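Local atomic coordinates of KLLA0E08119p (Kluyveromyces lactis, PDB entry 3VA7), a protein that probably catalyses the ATP- and biotin-dependent carboxylation of urea to urea-1-carboxylate, the first step of urea breakdown by the allophanate route. Residues 28-33 with 341-346; 256-261 with 461-466; 522-527 with 638-643; 857-862 with 1107-1112. One frame throughout, in Å; residues are numbered along the deposited sequence.

Contact 1: 28-33 with 341-346; sequences KKPFET and MLRIAA
L342, near the end of helix 337-345, offers two surfaces to the loop residues P30 and F31. Its carbonyl O comes to the phenyl ring obliquely, 3.5 Å from F31 CE2, and P30 CB lies against the same oxygen at 3.8 Å; its CD2 branch stays farther off, 4.4 Å from F31 CD2. R343 gives only the start of its chain, CG passing P30 CG at 4.5 Å; farther out its guanidinium forms a salt bridge with D348. A345 comes in at the edge of the ring: its carbonyl O lies near the ring plane, 3.9 Å from F31 CZ. A346 completes the walk. Its methyl rests over one face of the phenyl, with CB 3.4 Å from F31 CZ, and also meets P30 CB at 3.7 Å; both residues thus pack on the one methyl. The ring gets there because F31 CG stands anti to its own carbonyl carbon (chi1 -60°).

The loop, which leads into strand 33-36, the middle strand of the parallel sheet in the N-terminal part of the biotin carboxylase region, packs on the C-terminal end of a helix from the ATP-binding part. The chemistry is that of apolar packing, and the carbonyl of A345, lying at the ring's edge, probably gains a slight electrostatic benefit from the aromatic C-H groups.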
loop_
_atom_site.group_PDB
_atom_site.type_symbol
_atom_site.label_atom_id
_atom_site.label_comp_id
_atom_site.label_asym_id
_atom_site.label_seq_id
_atom_site.Cartn_x
_atom_site.Cartn_y
_atom_site.Cartn_z
ATOM N N LYS A 28 -29.897 33.132 -22.979
ATOM C CA LYS A 28 -29.738 32.743 -21.546
ATOM C C LYS A 28 -28.542 31.782 -21.320
ATOM O O LYS A 28 -28.506 31.034 -20.324
ATOM C CB LYS A 28 -31.054 32.168 -20.980
ATOM C CG LYS A 28 -31.506 30.807 -21.611
ATOM C CD LYS A 28 -32.680 30.151 -20.830
ATOM C CE LYS A 28 -34.050 30.718 -21.287
ATOM N NZ LYS A 28 -35.145 29.769 -20.923
ATOM N N LYS A 29 -27.573 31.791 -22.240
ATOM C CA LYS A 29 -26.257 31.247 -21.923
ATOM C C LYS A 29 -25.225 32.394 -21.829
ATOM O O LYS A 29 -24.841 32.984 -22.860
ATOM C CB LYS A 29 -25.835 30.203 -22.941
ATOM C CG LYS A 29 -24.658 29.336 -22.493
ATOM C CD LYS A 29 -24.643 28.018 -23.217
ATOM C CE LYS A 29 -26.002 27.363 -23.107
ATOM N NZ LYS A 29 -26.136 26.285 -24.106
ATOM N N PRO A 30 -24.793 32.740 -20.592
ATOM C CA PRO A 30 -23.902 33.890 -20.380
ATOM C C PRO A 30 -22.627 33.875 -21.208
ATOM O O PRO A 30 -22.198 34.918 -21.686
ATOM C CB PRO A 30 -23.565 33.803 -18.877
ATOM C CG PRO A 30 -24.091 32.498 -18.425
ATOM C CD PRO A 30 -25.230 32.170 -19.307
ATOM N N PHE A 31 -22.026 32.697 -21.339
ATOM C CA PHE A 31 -20.725 32.490 -21.966
ATOM C C PHE A 31 -20.706 31.074 -22.553
ATOM O O PHE A 31 -21.423 30.193 -22.089
ATOM C CB PHE A 31 -19.576 32.592 -20.960
ATOM C CG PHE A 31 -19.463 33.909 -20.250
ATOM C CD1 PHE A 31 -18.897 35.020 -20.882
ATOM C CD2 PHE A 31 -19.856 34.024 -18.913
ATOM C CE1 PHE A 31 -18.769 36.225 -20.211
ATOM C CE2 PHE A 31 -19.715 35.222 -18.239
ATOM C CZ PHE A 31 -19.167 36.335 -18.900
ATOM N N GLU A 32 -19.870 30.878 -23.563
ATOM C CA GLU A 32 -19.866 29.670 -24.339
ATOM C C GLU A 32 -18.790 28.747 -23.752
ATOM O O GLU A 32 -19.050 27.593 -23.424
ATOM C CB GLU A 32 -19.599 30.038 -25.807
ATOM C CG GLU A 32 -20.458 29.324 -26.862
ATOM C CD GLU A 32 -21.961 29.335 -26.534
ATOM O OE1 GLU A 32 -22.494 30.448 -26.294
ATOM O OE2 GLU A 32 -22.605 28.232 -26.525
ATOM N N THR A 33 -17.582 29.276 -23.594
ATOM C CA THR A 33 -16.533 28.556 -22.918
ATOM C C THR A 33 -15.985 29.486 -21.805
ATOM O O THR A 33 -15.890 30.695 -22.016
ATOM C CB THR A 33 -15.435 28.027 -23.928
ATOM O OG1 THR A 33 -14.723 29.114 -24.483
ATOM C CG2 THR A 33 -16.044 27.342 -25.112
ATOM N N MET A 341 -22.974 34.547 -10.262
ATOM C CA MET A 341 -21.776 35.238 -10.670
ATOM C C MET A 341 -21.671 35.224 -12.202
ATOM O O MET A 341 -21.458 36.265 -12.839
ATOM C CB MET A 341 -20.541 34.573 -10.072
ATOM C CG MET A 341 -20.386 34.703 -8.526
ATOM S SD MET A 341 -18.901 33.873 -7.908
ATOM C CE MET A 341 -17.558 34.620 -8.799
ATOM N N LEU A 342 -21.837 34.064 -12.810
ATOM C CA LEU A 342 -21.633 33.994 -14.236
ATOM C C LEU A 342 -22.622 34.927 -14.962
ATOM O O LEU A 342 -22.235 35.660 -15.883
ATOM C CB LEU A 342 -21.746 32.545 -14.731
ATOM C CG LEU A 342 -20.571 31.648 -14.329
ATOM C CD1 LEU A 342 -20.903 30.129 -14.472
ATOM C CD2 LEU A 342 -19.319 31.988 -15.093
ATOM N N ARG A 343 -23.879 34.900 -14.531
ATOM C CA ARG A 343 -24.916 35.588 -15.223
ATOM C C ARG A 343 -24.692 37.075 -15.050
ATOM O O ARG A 343 -24.860 37.838 -16.021
ATOM C CB ARG A 343 -26.289 35.201 -14.699
ATOM C CG ARG A 343 -26.791 33.781 -15.062
ATOM C CD ARG A 343 -28.302 33.671 -14.762
ATOM N NE ARG A 343 -28.959 34.942 -15.128
ATOM C CZ ARG A 343 -30.248 35.273 -14.930
ATOM N NH1 ARG A 343 -31.119 34.421 -14.357
ATOM N NH2 ARG A 343 -30.664 36.492 -15.307
ATOM N N ILE A 344 -24.270 37.483 -13.844
ATOM C CA ILE A 344 -24.033 38.884 -13.575
ATOM C C ILE A 344 -22.869 39.396 -14.400
ATOM O O ILE A 344 -22.923 40.509 -14.910
ATOM C CB ILE A 344 -23.730 39.169 -12.077
ATOM C CG1 ILE A 344 -24.997 39.009 -11.245
ATOM C CG2 ILE A 344 -23.067 40.570 -11.900
ATOM C CD1 ILE A 344 -24.721 38.924 -9.786
ATOM N N ALA A 345 -21.820 38.584 -14.493
ATOM C CA ALA A 345 -20.579 38.974 -15.147
ATOM C C ALA A 345 -20.776 39.162 -16.625
ATOM O O ALA A 345 -19.892 39.766 -17.270
ATOM C CB ALA A 345 -19.493 37.960 -14.931
ATOM N N ALA A 346 -21.890 38.638 -17.158
ATOM C CA ALA A 346 -22.166 38.712 -18.575
ATOM C C ALA A 346 -23.347 39.682 -18.834
ATOM O O ALA A 346 -23.944 39.695 -19.927
ATOM C CB ALA A 346 -22.457 37.353 -19.096
#

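Contact 2: 256-261 with 461-466; sequences DCSLQR and AKVATK
The CA atoms come nearest at S258 and T465, 4.4 Å apart, where the end of strand 249-261 and the 463-465 part of the loop run 61° apart. A CA-H...O contact forms there, T465 CA to S258 O at 3.2 Å with 153° at the hydrogen. Water 1 bridges the two backbones, donating to Q260 O at 2.8 Å and to A464 O at 2.9 Å, although more acceptors surround it than it has protons.

Among the side chains, V463 and L259 cross at about a right angle, V463 CG1 meeting L259 CD2 at 3.9 Å; M457 and F458 of helix 456-460 pack on both. The other branch of V463, CG2, turns to the polar pair S258 and D256. D256 OD1 accepts from S258 N at 3.0 Å, an Asx turn, while its OD2 makes a salt bridge with R235. Q260 and T465 lie side by side, the T465 methyl CG2 4.0 Å from Q260 OE1. With OG1 anti to the carbonyl carbon (chi1 -59°), T465 turns that methyl to the glutamine and its hydroxyl to A234 O. The Q260 amide is steadied by its NE2, which donates to C257 O at 2.8 Å, with the acceptor lying in the amide plane.

The tail behind helix 456-460, in the biotin carboxylase C-terminal part, is thus laid across a strand of the large antiparallel sheet. The polar groups of D256, Q260 and T465 find their partners within their own segment or on A234 and R235; the segments themselves are joined by apolar packing, one C-H...O contact and a shared water.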
loop_
_atom_site.group_PDB
_atom_site.type_symbol
_atom_site.label_atom_id
_atom_site.label_comp_id
_atom_site.label_asym_id
_atom_site.label_seq_id
_atom_site.Cartn_x
_atom_site.Cartn_y
_atom_site.Cartn_z
ATOM N N ASP A 256 -21.863 32.574 10.339
ATOM C CA ASP A 256 -20.964 32.666 11.454
ATOM C C ASP A 256 -19.717 31.794 11.196
ATOM O O ASP A 256 -19.819 30.619 10.868
ATOM C CB ASP A 256 -21.719 32.201 12.664
ATOM C CG ASP A 256 -20.963 32.378 13.910
ATOM O OD1 ASP A 256 -19.854 31.794 14.076
ATOM O OD2 ASP A 256 -21.508 33.110 14.747
ATOM N N CYS A 257 -18.539 32.383 11.374
ATOM C CA CYS A 257 -17.281 31.766 11.042
ATOM C C CYS A 257 -16.345 31.927 12.208
ATOM O O CYS A 257 -15.117 31.996 12.064
ATOM C CB CYS A 257 -16.705 32.406 9.779
ATOM S SG CYS A 257 -17.766 32.209 8.275
ATOM N N SER A 258 -16.939 31.946 13.389
ATOM C CA SER A 258 -16.194 32.061 14.645
ATOM C C SER A 258 -15.208 30.913 14.926
ATOM O O SER A 258 -14.166 31.156 15.529
ATOM C CB SER A 258 -17.169 32.233 15.806
ATOM O OG SER A 258 -18.294 33.022 15.423
ATOM N N LEU A 259 -15.505 29.675 14.498
ATOM C CA LEU A 259 -14.651 28.537 14.894
ATOM C C LEU A 259 -13.369 28.487 14.071
ATOM O O LEU A 259 -13.256 27.760 13.083
ATOM C CB LEU A 259 -15.435 27.203 14.875
ATOM C CG LEU A 259 -16.588 27.072 15.903
ATOM C CD1 LEU A 259 -17.472 25.872 15.656
ATOM C CD2 LEU A 259 -16.086 27.060 17.358
ATOM N N GLN A 260 -12.420 29.312 14.485
ATOM C CA GLN A 260 -11.151 29.513 13.795
ATOM C C GLN A 260 -9.985 29.102 14.715
ATOM O O GLN A 260 -10.035 29.310 15.919
ATOM C CB GLN A 260 -10.985 30.988 13.466
ATOM C CG GLN A 260 -11.948 31.558 12.433
ATOM C CD GLN A 260 -11.806 33.085 12.246
ATOM O OE1 GLN A 260 -10.685 33.641 12.252
ATOM N NE2 GLN A 260 -12.936 33.758 12.079
ATOM N N ARG A 261 -8.929 28.546 14.136
ATOM C CA ARG A 261 -7.766 28.148 14.873
ATOM C C ARG A 261 -6.608 28.991 14.375
ATOM O O ARG A 261 -6.296 28.963 13.175
ATOM C CB ARG A 261 -7.491 26.670 14.653
ATOM C CG ARG A 261 -6.280 26.159 15.374
ATOM C CD ARG A 261 -5.819 24.813 14.838
ATOM N NE ARG A 261 -5.035 24.924 13.603
ATOM C CZ ARG A 261 -3.769 25.345 13.519
ATOM N NH1 ARG A 261 -3.177 25.407 12.328
ATOM N NH2 ARG A 261 -3.078 25.722 14.600
ATOM N N ALA A 461 -23.625 26.675 21.628
ATOM C CA ALA A 461 -23.342 27.798 20.762
ATOM C C ALA A 461 -22.408 28.780 21.447
ATOM O O ALA A 461 -22.305 29.919 21.045
ATOM C CB ALA A 461 -24.652 28.476 20.274
ATOM N N LYS A 462 -21.689 28.327 22.466
ATOM C CA LYS A 462 -20.704 29.206 23.106
ATOM C C LYS A 462 -19.430 29.309 22.254
ATOM O O LYS A 462 -18.332 29.014 22.709
ATOM C CB LYS A 462 -20.426 28.829 24.583
ATOM C CG LYS A 462 -21.631 28.205 25.339
ATOM C CD LYS A 462 -22.045 29.040 26.592
ATOM C CE LYS A 462 -20.879 29.334 27.608
ATOM N NZ LYS A 462 -20.991 28.618 28.924
ATOM N N VAL A 463 -19.619 29.756 21.014
ATOM C CA VAL A 463 -18.577 29.903 19.978
ATOM C C VAL A 463 -17.983 31.316 19.925
ATOM O O VAL A 463 -18.708 32.301 19.967
ATOM C CB VAL A 463 -19.152 29.597 18.526
ATOM C CG1 VAL A 463 -19.663 28.180 18.409
ATOM C CG2 VAL A 463 -20.279 30.580 18.121
ATOM N N ALA A 464 -16.672 31.419 19.792
ATOM C CA ALA A 464 -16.046 32.715 19.602
ATOM C C ALA A 464 -14.757 32.540 18.822
ATOM O O ALA A 464 -14.177 31.475 18.849
ATOM C CB ALA A 464 -15.771 33.349 20.917
ATOM N N THR A 465 -14.320 33.589 18.137
ATOM C CA THR A 465 -13.094 33.576 17.343
ATOM C C THR A 465 -11.895 33.026 18.147
ATOM O O THR A 465 -10.810 32.735 17.601
ATOM C CB THR A 465 -12.837 34.993 16.710
ATOM O OG1 THR A 465 -13.956 35.358 15.875
ATOM C CG2 THR A 465 -11.572 35.025 15.848
ATOM N N LYS A 466 -12.124 32.830 19.443
ATOM C CA LYS A 466 -11.047 32.495 20.367
ATOM C C LYS A 466 -11.048 31.013 20.811
ATOM O O LYS A 466 -9.984 30.439 21.104
ATOM C CB LYS A 466 -11.133 33.440 21.580
ATOM C CG LYS A 466 -9.820 33.671 22.321
ATOM C CD LYS A 466 -8.647 33.995 21.360
ATOM C CE LYS A 466 -7.325 33.336 21.883
ATOM N NZ LYS A 466 -6.107 33.677 21.093
HETATM O O HOH W 1 -12.168 29.820 17.584
#

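Contact 3: 522-527 with 638-643; sequences GNNSKS and SLPAPD
N524 and D643 lie side by side and point the same way, yet their flat ends are turned nearly square, the amide and carboxylate planes 79° apart. N524 ND2 donates to D643 OD2 at 3.1 Å; the bond is bent, 138° at the hydrogen, and reaches OD2 on its syn side from out of the carboxylate plane. P640 crosses the asparagine at about a right angle, its ring atom CG 3.8 Å from N524 OD1. A first torsion of -179° swings the N524 amide out between these two partners, and its OD1 is left to accept from K526 N at 2.9 Å, an Asx turn.

That turn overlaps a type I beta turn from N524 to S527, closed by S527 N donating to N524 O at 3.1 Å. With an alanine here both amide bonds go, which is likely to leave D643 without this donor and the turn less firmly set. The whole loop belongs to the carboxyltransferase A/B part, linking helix 511-520 to strand 529-533, while 638-643 is an irregular, proline-rich run between strands 626-628 and 662-669.

K526 CB packs lightly beside P640 CG at 4.2 Å, and the rest of the lysine leads away. At the other end G522 ends helix 511-520 in a Schellman motif, its positive phi suited to glycine. Its carbonyl O accepts from D643 N at 2.9 Å, nearly along the C=O axis, and P642 CB borders the same oxygen. The N523 amide passes near P642 CG and is held by G594, N518 and I592.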
loop_
_atom_site.group_PDB
_atom_site.type_symbol
_atom_site.label_atom_id
_atom_site.label_comp_id
_atom_site.label_asym_id
_atom_site.label_seq_id
_atom_site.Cartn_x
_atom_site.Cartn_y
_atom_site.Cartn_z
ATOM N N GLY A 522 -7.546 -9.938 26.807
ATOM C CA GLY A 522 -8.967 -10.218 26.619
ATOM C C GLY A 522 -9.534 -9.768 25.270
ATOM O O GLY A 522 -10.750 -9.649 25.105
ATOM N N ASN A 523 -8.656 -9.530 24.289
ATOM C CA ASN A 523 -9.088 -9.213 22.932
ATOM C C ASN A 523 -9.773 -10.425 22.271
ATOM O O ASN A 523 -9.321 -11.566 22.435
ATOM C CB ASN A 523 -7.885 -8.748 22.082
ATOM C CG ASN A 523 -7.555 -7.249 22.247
ATOM O OD1 ASN A 523 -8.354 -6.464 22.749
ATOM N ND2 ASN A 523 -6.370 -6.848 21.777
ATOM N N ASN A 524 -10.856 -10.178 21.516
ATOM C CA ASN A 524 -11.252 -11.078 20.404
ATOM C C ASN A 524 -10.014 -11.451 19.546
ATOM O O ASN A 524 -9.120 -10.622 19.362
ATOM C CB ASN A 524 -12.293 -10.402 19.523
ATOM C CG ASN A 524 -12.751 -11.301 18.368
ATOM O OD1 ASN A 524 -12.124 -11.306 17.299
ATOM N ND2 ASN A 524 -13.870 -12.049 18.576
ATOM N N SER A 525 -9.944 -12.664 19.012
ATOM C CA SER A 525 -8.692 -13.086 18.402
ATOM C C SER A 525 -8.367 -12.371 17.077
ATOM O O SER A 525 -7.270 -12.505 16.572
ATOM C CB SER A 525 -8.715 -14.562 18.168
ATOM O OG SER A 525 -9.591 -14.832 17.118
ATOM N N LYS A 526 -9.345 -11.641 16.530
ATOM C CA LYS A 526 -9.187 -10.854 15.319
ATOM C C LYS A 526 -8.604 -9.433 15.540
ATOM O O LYS A 526 -8.486 -8.647 14.594
ATOM C CB LYS A 526 -10.531 -10.750 14.590
ATOM C CG LYS A 526 -10.818 -11.893 13.618
ATOM C CD LYS A 526 -12.323 -12.146 13.317
ATOM C CE LYS A 526 -12.509 -13.532 12.599
ATOM N NZ LYS A 526 -13.948 -14.057 12.492
ATOM N N SER A 527 -8.265 -9.102 16.784
ATOM C CA SER A 527 -7.799 -7.761 17.092
ATOM C C SER A 527 -6.402 -7.569 16.538
ATOM O O SER A 527 -5.590 -8.500 16.552
ATOM C CB SER A 527 -7.777 -7.548 18.592
ATOM O OG SER A 527 -9.002 -7.026 19.025
ATOM N N SER A 638 -15.397 -0.290 13.737
ATOM C CA SER A 638 -15.861 -1.617 13.354
ATOM C C SER A 638 -14.965 -2.763 13.909
ATOM O O SER A 638 -15.186 -3.965 13.608
ATOM C CB SER A 638 -15.978 -1.699 11.829
ATOM O OG SER A 638 -14.714 -1.946 11.221
ATOM N N LEU A 639 -13.959 -2.395 14.709
ATOM C CA LEU A 639 -13.148 -3.381 15.430
ATOM C C LEU A 639 -13.953 -4.260 16.397
ATOM O O LEU A 639 -14.868 -3.765 17.077
ATOM C CB LEU A 639 -12.059 -2.682 16.210
ATOM C CG LEU A 639 -10.897 -2.236 15.383
ATOM C CD1 LEU A 639 -9.946 -1.609 16.298
ATOM C CD2 LEU A 639 -10.285 -3.440 14.719
ATOM N N PRO A 640 -13.616 -5.573 16.469
ATOM C CA PRO A 640 -14.349 -6.447 17.382
ATOM C C PRO A 640 -13.977 -6.172 18.857
ATOM O O PRO A 640 -12.815 -6.247 19.241
ATOM C CB PRO A 640 -13.934 -7.831 16.931
ATOM C CG PRO A 640 -12.594 -7.648 16.419
ATOM C CD PRO A 640 -12.507 -6.284 15.828
ATOM N N ALA A 641 -14.989 -5.775 19.629
ATOM C CA ALA A 641 -14.946 -5.613 21.083
ATOM C C ALA A 641 -14.330 -6.825 21.801
ATOM O O ALA A 641 -14.545 -7.977 21.354
ATOM C CB ALA A 641 -16.374 -5.397 21.585
ATOM N N PRO A 642 -13.620 -6.590 22.933
ATOM C CA PRO A 642 -12.974 -7.700 23.626
ATOM C C PRO A 642 -13.965 -8.745 24.178
ATOM O O PRO A 642 -15.141 -8.468 24.437
ATOM C CB PRO A 642 -12.192 -7.008 24.762
ATOM C CG PRO A 642 -12.193 -5.533 24.437
ATOM C CD PRO A 642 -13.495 -5.343 23.721
ATOM N N ASP A 643 -13.482 -9.958 24.320
ATOM C CA ASP A 643 -14.332 -11.063 24.669
ATOM C C ASP A 643 -14.180 -11.442 26.140
ATOM O O ASP A 643 -15.062 -12.077 26.703
ATOM C CB ASP A 643 -13.952 -12.264 23.785
ATOM C CG ASP A 643 -14.577 -12.178 22.379
ATOM O OD1 ASP A 643 -15.469 -11.315 22.216
ATOM O OD2 ASP A 643 -14.212 -12.971 21.474
#

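Contact 4: 857-862 with 1107-1112; sequences FDLNIC and FDHKEY
L859 CD1 is the apolar centre of this contact, set among three rings. It lies 3.6 Å from F1107 CZ, the two side chains coming from opposite directions. Over one face of Y1112 it makes a CH-pi contact, 4.2 Å from the ring centroid and 27° off the normal, and it touches the H1109 imidazole near the ring plane, at the edge. Both F1107 and Y1112 carry CG anti to the backbone N (chi1 near 180°), which sends their rings toward the leucine.

The contact joins the start of helix 859-875, in the carboxyltransferase C/D part, to the junction of strand 1101-1108 with helix 1109-1117. Both helices begin with an aspartate N-cap: D858 OD2 accepts from N860 N at 2.9 Å, and D1108 OD1 from E1111 N at 3.1 Å.

Among polar and stacking partners, N860 OD1 accepts from W921 NE1, and Y1112 OH is bonded to L1002 O. The H1109 ring stacks on W921, and the N860 and H1109 side chains cross at about a right angle where they touch. A glycine in place of H1109 would probably open a gap beside L859 and leave W921 without its stacking mate.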
loop_
_atom_site.group_PDB
_atom_site.type_symbol
_atom_site.label_atom_id
_atom_site.label_comp_id
_atom_site.label_asym_id
_atom_site.label_seq_id
_atom_site.Cartn_x
_atom_site.Cartn_y
_atom_site.Cartn_z
ATOM N N PHE A 857 6.019 -29.900 -19.717
ATOM C CA PHE A 857 4.918 -29.028 -19.894
ATOM C C PHE A 857 4.108 -29.634 -21.015
ATOM O O PHE A 857 4.676 -30.261 -21.926
ATOM C CB PHE A 857 5.350 -27.618 -20.250
ATOM C CG PHE A 857 4.261 -26.816 -20.842
ATOM C CD1 PHE A 857 3.313 -26.221 -20.036
ATOM C CD2 PHE A 857 4.147 -26.697 -22.229
ATOM C CE1 PHE A 857 2.281 -25.479 -20.584
ATOM C CE2 PHE A 857 3.084 -25.971 -22.816
ATOM C CZ PHE A 857 2.137 -25.366 -21.993
ATOM N N ASP A 858 2.791 -29.415 -20.926
ATOM C CA ASP A 858 1.786 -29.858 -21.857
ATOM C C ASP A 858 0.560 -28.989 -21.552
ATOM O O ASP A 858 0.008 -29.077 -20.463
ATOM C CB ASP A 858 1.501 -31.355 -21.606
ATOM C CG ASP A 858 0.402 -31.908 -22.502
ATOM O OD1 ASP A 858 0.315 -33.151 -22.655
ATOM O OD2 ASP A 858 -0.398 -31.103 -23.021
ATOM N N LEU A 859 0.155 -28.132 -22.487
ATOM C CA LEU A 859 -1.038 -27.308 -22.293
ATOM C C LEU A 859 -2.282 -28.057 -21.804
ATOM O O LEU A 859 -3.066 -27.489 -21.033
ATOM C CB LEU A 859 -1.435 -26.603 -23.573
ATOM C CG LEU A 859 -1.333 -25.084 -23.715
ATOM C CD1 LEU A 859 -1.975 -24.670 -25.009
ATOM C CD2 LEU A 859 -1.962 -24.361 -22.566
ATOM N N ASN A 860 -2.489 -29.306 -22.251
ATOM C CA ASN A 860 -3.692 -30.037 -21.860
ATOM C C ASN A 860 -3.847 -30.189 -20.344
ATOM O O ASN A 860 -4.946 -29.979 -19.775
ATOM C CB ASN A 860 -3.757 -31.384 -22.555
ATOM C CG ASN A 860 -4.281 -31.268 -23.982
ATOM O OD1 ASN A 860 -5.221 -30.510 -24.278
ATOM N ND2 ASN A 860 -3.647 -31.994 -24.879
ATOM N N ILE A 861 -2.742 -30.556 -19.703
ATOM C CA ILE A 861 -2.643 -30.602 -18.268
ATOM C C ILE A 861 -3.111 -29.283 -17.560
ATOM O O ILE A 861 -3.664 -29.306 -16.452
ATOM C CB ILE A 861 -1.218 -31.058 -17.912
ATOM C CG1 ILE A 861 -1.123 -32.576 -18.139
ATOM C CG2 ILE A 861 -0.845 -30.661 -16.540
ATOM C CD1 ILE A 861 0.314 -33.179 -17.947
ATOM N N CYS A 862 -2.955 -28.149 -18.204
ATOM C CA CYS A 862 -3.416 -26.912 -17.611
ATOM C C CYS A 862 -4.906 -26.892 -17.629
ATOM O O CYS A 862 -5.531 -26.414 -16.687
ATOM C CB CYS A 862 -2.884 -25.642 -18.371
ATOM S SG CYS A 862 -1.085 -25.632 -18.496
ATOM N N PHE A 1107 -9.507 -18.718 -26.124
ATOM C CA PHE A 1107 -8.474 -19.599 -26.640
ATOM C C PHE A 1107 -9.007 -20.996 -26.963
ATOM O O PHE A 1107 -9.585 -21.698 -26.101
ATOM C CB PHE A 1107 -7.365 -19.721 -25.635
ATOM C CG PHE A 1107 -6.306 -20.673 -26.032
ATOM C CD1 PHE A 1107 -5.222 -20.235 -26.816
ATOM C CD2 PHE A 1107 -6.366 -22.027 -25.622
ATOM C CE1 PHE A 1107 -4.200 -21.132 -27.177
ATOM C CE2 PHE A 1107 -5.343 -22.941 -25.980
ATOM C CZ PHE A 1107 -4.252 -22.485 -26.768
ATOM N N ASP A 1108 -8.768 -21.438 -28.183
ATOM C CA ASP A 1108 -9.401 -22.639 -28.665
ATOM C C ASP A 1108 -8.387 -23.721 -28.874
ATOM O O ASP A 1108 -7.539 -23.612 -29.729
ATOM C CB ASP A 1108 -10.103 -22.301 -29.977
ATOM C CG ASP A 1108 -11.007 -23.416 -30.464
ATOM O OD1 ASP A 1108 -10.560 -24.589 -30.507
ATOM O OD2 ASP A 1108 -12.176 -23.100 -30.791
ATOM N N HIS A 1109 -8.426 -24.793 -28.125
ATOM C CA HIS A 1109 -7.302 -25.718 -28.277
ATOM C C HIS A 1109 -7.328 -26.408 -29.641
ATOM O O HIS A 1109 -6.295 -26.875 -30.125
ATOM C CB HIS A 1109 -7.265 -26.737 -27.152
ATOM C CG HIS A 1109 -5.953 -27.428 -27.012
ATOM N ND1 HIS A 1109 -4.780 -26.747 -26.749
ATOM C CD2 HIS A 1109 -5.617 -28.738 -27.084
ATOM C CE1 HIS A 1109 -3.777 -27.609 -26.660
ATOM N NE2 HIS A 1109 -4.258 -28.824 -26.852
ATOM N N LYS A 1110 -8.529 -26.500 -30.231
ATOM C CA LYS A 1110 -8.714 -27.142 -31.522
ATOM C C LYS A 1110 -8.002 -26.275 -32.545
ATOM O O LYS A 1110 -7.295 -26.795 -33.395
ATOM C CB LYS A 1110 -10.201 -27.295 -31.884
ATOM C CG LYS A 1110 -10.523 -27.840 -33.313
ATOM C CD LYS A 1110 -11.975 -27.507 -33.724
ATOM C CE LYS A 1110 -12.477 -28.225 -35.036
ATOM N NZ LYS A 1110 -12.380 -29.720 -34.994
ATOM N N GLU A 1111 -8.161 -24.967 -32.457
ATOM C CA GLU A 1111 -7.523 -24.092 -33.425
ATOM C C GLU A 1111 -6.012 -24.098 -33.270
ATOM O O GLU A 1111 -5.269 -24.229 -34.257
ATOM C CB GLU A 1111 -8.031 -22.694 -33.261
ATOM C CG GLU A 1111 -7.524 -21.754 -34.272
ATOM C CD GLU A 1111 -8.530 -20.648 -34.452
ATOM O OE1 GLU A 1111 -9.674 -20.830 -33.927
ATOM O OE2 GLU A 1111 -8.198 -19.621 -35.110
ATOM N N TYR A 1112 -5.579 -23.985 -32.013
ATOM C CA TYR A 1112 -4.179 -24.101 -31.639
ATOM C C TYR A 1112 -3.528 -25.358 -32.125
ATOM O O TYR A 1112 -2.447 -25.279 -32.656
ATOM C CB TYR A 1112 -4.016 -23.959 -30.134
ATOM C CG TYR A 1112 -2.591 -24.085 -29.619
ATOM C CD1 TYR A 1112 -1.683 -23.002 -29.702
ATOM C CD2 TYR A 1112 -2.163 -25.268 -29.020
ATOM C CE1 TYR A 1112 -0.376 -23.125 -29.206
ATOM C CE2 TYR A 1112 -0.903 -25.403 -28.554
ATOM C CZ TYR A 1112 0.002 -24.322 -28.624
ATOM O OH TYR A 1112 1.279 -24.474 -28.123
#

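Overall arrangement
Contacts 1 and 2 both belong to the biotin carboxylase region; their segments alternate along the chain, yet their centres are 36 Å apart and their nearest atoms about 16 Å. Contact 3 follows in the carboxyltransferase A/B part, its centre 39 Å from that of contact 2. Contact 4 closes the series, 49 Å from contact 3 between centres and 72 Å from contact 2, on the opposite side of the chain's centre. The biotin, carried on K1202, is bound in a pocket lined by carboxyltransferase residues such as Y731 and F756, while urea is held by others including D991 and Y1035. Residues of the four contacts are not among those lining either pocket.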